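Local coordinates for hypothetical sugar ABC-transporter sugar binding protein (Arthrobacter globiformis, PDB 7BVT) that probably binds cyclic alpha-maltosyl-1,6-maltose as the solute-binding component of a bacterial ABC sugar importer, at residues A215-A220 with R371-L376. Sequence-based numbering, arbitrary orientation.
With GLC (alpha-D-glucopyranose), chain B.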
ATOM      1  N   ALA A 215     -16.976  10.010  -2.660  1.00 26.89           N
ATOM      2  CA  ALA A 215     -15.935  10.984  -2.238  1.00 29.79           C
ATOM      3  C   ALA A 215     -16.065  11.280  -0.738  1.00 29.61           C
ATOM      4  O   ALA A 215     -15.031  11.458  -0.095  1.00 29.69           O
ATOM      5  CB  ALA A 215     -16.001  12.253  -3.060  1.00 34.03           C
ATOM      6  N   ASP A 216     -17.274  11.197  -0.170  1.00 29.04           N
ATOM      7  CA  ASP A 216     -17.464  11.392   1.297  1.00 26.88           C
ATOM      8  C   ASP A 216     -17.429  10.076   2.097  1.00 27.19           C
ATOM      9  O   ASP A 216     -17.725  10.099   3.291  1.00 25.74           O
ATOM     10  CB  ASP A 216     -18.748  12.203   1.529  1.00 29.80           C
ATOM     11  CG  ASP A 216     -20.029  11.456   1.250  1.00 36.37           C
ATOM     12  OD1 ASP A 216     -19.957  10.257   0.895  1.00 29.92           O
ATOM     13  OD2 ASP A 216     -21.107  12.079   1.424  1.00 31.88           O
ATOM     14  N   ASN A 217     -17.036   8.945   1.499  1.00 24.93           N
ATOM     15  CA  ASN A 217     -16.962   7.629   2.175  1.00 23.99           C
ATOM     16  C   ASN A 217     -18.325   7.217   2.745  1.00 21.82           C
ATOM     17  O   ASN A 217     -18.348   6.378   3.630  1.00 23.20           O
ATOM     18  CB  ASN A 217     -15.841   7.594   3.230  1.00 25.03           C
ATOM     19  CG  ASN A 217     -14.484   7.850   2.592  1.00 26.05           C
ATOM     20  OD1 ASN A 217     -14.282   7.572   1.392  1.00 26.79           O
ATOM     21  ND2 ASN A 217     -13.587   8.464   3.362  1.00 27.29           N
ATOM     22  N   SER A 218     -19.431   7.791   2.264  1.00 27.44           N
ATOM     23  CA  SER A 218     -20.774   7.456   2.843  1.00 27.72           C
ATOM     24  C   SER A 218     -21.346   6.177   2.219  1.00 26.97           C
ATOM     25  O   SER A 218     -22.239   5.548   2.838  1.00 25.89           O
ATOM     26  CB  SER A 218     -21.773   8.588   2.686  1.00 27.63           C
ATOM     27  OG  SER A 218     -22.068   8.872   1.321  1.00 28.08           O
ATOM     28  N   ALA A 219     -20.927   5.817   1.005  1.00 23.89           N
ATOM     29  CA  ALA A 219     -21.552   4.658   0.336  1.00 24.11           C
ATOM     30  C   ALA A 219     -20.534   3.988  -0.582  1.00 23.35           C
ATOM     31  O   ALA A 219     -19.599   4.708  -1.073  1.00 21.86           O
ATOM     32  CB  ALA A 219     -22.726   5.128  -0.461  1.00 22.14           C
ATOM     33  N   ALA A 220     -20.846   2.768  -0.961  1.00 19.83           N
ATOM     34  CA  ALA A 220     -20.178   2.133  -2.114  1.00 19.05           C
ATOM     35  C   ALA A 220     -20.315   2.935  -3.410  1.00 20.77           C
ATOM     36  O   ALA A 220     -21.355   3.561  -3.711  1.00 21.88           O
ATOM     37  CB  ALA A 220     -20.737   0.759  -2.281  1.00 20.60           C
ATOM     38  N   ARG A 371      -6.531   3.974  -0.394  1.00 16.61           N
ATOM     39  CA  ARG A 371      -7.808   3.471   0.155  1.00 16.24           C
ATOM     40  C   ARG A 371      -8.527   4.608   0.854  1.00 16.92           C
ATOM     41  O   ARG A 371      -7.955   5.649   1.213  1.00 18.43           O
ATOM     42  CB  ARG A 371      -7.510   2.272   1.027  1.00 15.91           C
ATOM     43  CG  ARG A 371      -7.241   1.018   0.175  1.00 17.29           C
ATOM     44  CD  ARG A 371      -6.572  -0.108   0.918  1.00 19.13           C
ATOM     45  NE  ARG A 371      -5.185   0.259   1.200  1.00 17.08           N
ATOM     46  CZ  ARG A 371      -4.370  -0.430   1.968  1.00 17.26           C
ATOM     47  NH1 ARG A 371      -3.121  -0.004   2.166  1.00 17.33           N
ATOM     48  NH2 ARG A 371      -4.763  -1.591   2.448  1.00 18.87           N
ATOM     49  N   PRO A 372      -9.856   4.489   1.006  1.00 17.29           N
ATOM     50  CA  PRO A 372     -10.606   5.542   1.675  1.00 17.75           C
ATOM     51  C   PRO A 372     -10.289   5.621   3.170  1.00 16.54           C
ATOM     52  O   PRO A 372     -10.037   4.618   3.838  1.00 16.49           O
ATOM     53  CB  PRO A 372     -12.052   5.147   1.482  1.00 19.15           C
ATOM     54  CG  PRO A 372     -11.971   3.644   1.356  1.00 19.10           C
ATOM     55  CD  PRO A 372     -10.692   3.358   0.579  1.00 18.71           C
ATOM     56  N   ASN A 373     -10.289   6.862   3.661  1.00 18.03           N
ATOM     57  CA  ASN A 373      -9.811   7.199   5.026  1.00 16.87           C
ATOM     58  C   ASN A 373     -10.960   7.127   6.044  1.00 19.75           C
ATOM     59  O   ASN A 373     -10.975   7.900   6.992  1.00 19.41           O
ATOM     60  CB  ASN A 373      -9.044   8.515   5.054  1.00 18.01           C
ATOM     61  CG  ASN A 373      -9.902   9.712   4.778  1.00 19.44           C
ATOM     62  OD1 ASN A 373     -11.106   9.568   4.492  1.00 19.73           O
ATOM     63  ND2 ASN A 373      -9.279  10.880   4.854  1.00 21.76           N
ATOM     64  N   THR A 374     -11.857   6.176   5.881  1.00 20.37           N
ATOM     65  CA  THR A 374     -12.943   5.937   6.875  1.00 21.12           C
ATOM     66  C   THR A 374     -12.429   5.003   7.954  1.00 19.12           C
ATOM     67  O   THR A 374     -11.760   4.031   7.671  1.00 23.69           O
ATOM     68  CB  THR A 374     -14.213   5.437   6.186  1.00 22.13           C
ATOM     69  OG1 THR A 374     -15.124   5.076   7.233  1.00 22.58           O
ATOM     70  CG2 THR A 374     -14.009   4.281   5.229  1.00 23.63           C
ATOM     71  N   ALA A 375     -12.817   5.272   9.220  1.00 20.39           N
ATOM     72  CA  ALA A 375     -12.544   4.406  10.371  1.00 21.41           C
ATOM     73  C   ALA A 375     -13.274   3.053  10.292  1.00 21.34           C
ATOM     74  O   ALA A 375     -12.785   2.092  10.932  1.00 26.67           O
ATOM     75  CB  ALA A 375     -12.928   5.170  11.612  1.00 22.72           C
ATOM     76  N   LEU A 376     -14.261   2.937   9.420  1.00 21.81           N
ATOM     77  CA  LEU A 376     -14.976   1.650   9.180  1.00 22.52           C
ATOM     78  C   LEU A 376     -14.280   0.871   8.060  1.00 23.56           C
ATOM     79  O   LEU A 376     -14.753  -0.207   7.714  1.00 23.78           O
ATOM     80  CB  LEU A 376     -16.414   1.994   8.817  1.00 24.53           C
ATOM     81  CG  LEU A 376     -17.229   2.561   9.990  1.00 29.34           C
ATOM     82  CD1 LEU A 376     -18.502   3.247   9.522  1.00 31.51           C
ATOM     83  CD2 LEU A 376     -17.511   1.457  10.964  1.00 31.92           C
TER
HETATM   84  C1  GLC B   2       1.239  -3.874   2.907  1.00 26.87           C
HETATM   85  C2  GLC B   2       0.892  -2.422   3.009  1.00 25.75           C
HETATM   86  C3  GLC B   2      -0.402  -2.241   3.763  1.00 25.80           C
HETATM   87  C4  GLC B   2      -1.477  -3.099   3.078  1.00 24.40           C
HETATM   88  C5  GLC B   2      -1.058  -4.563   3.114  1.00 24.92           C
HETATM   89  C6  GLC B   2      -2.100  -5.444   2.403  1.00 26.69           C
HETATM   90  O2  GLC B   2       2.019  -1.744   3.534  1.00 25.85           O
HETATM   91  O3  GLC B   2      -0.737  -0.843   3.792  1.00 25.47           O
HETATM   92  O4  GLC B   2      -2.723  -3.009   3.742  1.00 26.87           O
HETATM   93  O5  GLC B   2       0.145  -4.687   2.397  1.00 24.65           O
HETATM   94  O6  GLC B   2      -1.937  -6.779   2.874  1.00 28.65           O
HETATM   95  O   HOH W   1     -17.544   6.399   6.254  1.00 34.21           O
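The Asn217 side chain meets Pro372, Asn373 and Thr374, crossing that of Asn373 at about a right angle and joining the loop before helix 225-239 to the loop that leads into helix 377-392. The van der Waals part is small: Asn217 OD1 lies 3.3 Å from Pro372 CB, and the CB atoms of Asn217 and Thr374 are 4.0 Å apart. Leu213 also touches Pro372 and Thr374. Among the polar groups, Asn217 ND2 comes within 2.9 Å of Asn373 OD1, the two amide planes standing 81° apart, while Asn373 ND2 donates to Phe125 O. A water bridges the loops, donating to Asn217 O (2.7 Å) and bonded to Thr374 OG1. Thr374 OG1, carried away from the residue's own N by a chi1 of 173°, also accepts from Leu376 N at 3.2 Å, a capping bond ahead of helix 377-392. In the glycan pocket, glucose meets the guanidinium edge: Arg371 NH2 gives O4 a nearly straight bond (2.8 Å, 165°), NH1 gives O3 a more bent one (3.0 Å); Glu195 salt-bridges NH2 and Leu294 O accepts from NH1. A leucine in place of Arg371 would probably leave both sugar oxygens without these donors and Glu195 without its cationic mate. Loop 371-376 therefore pairs a charged grip on sugar with a sparse, partly water-mediated surface junction.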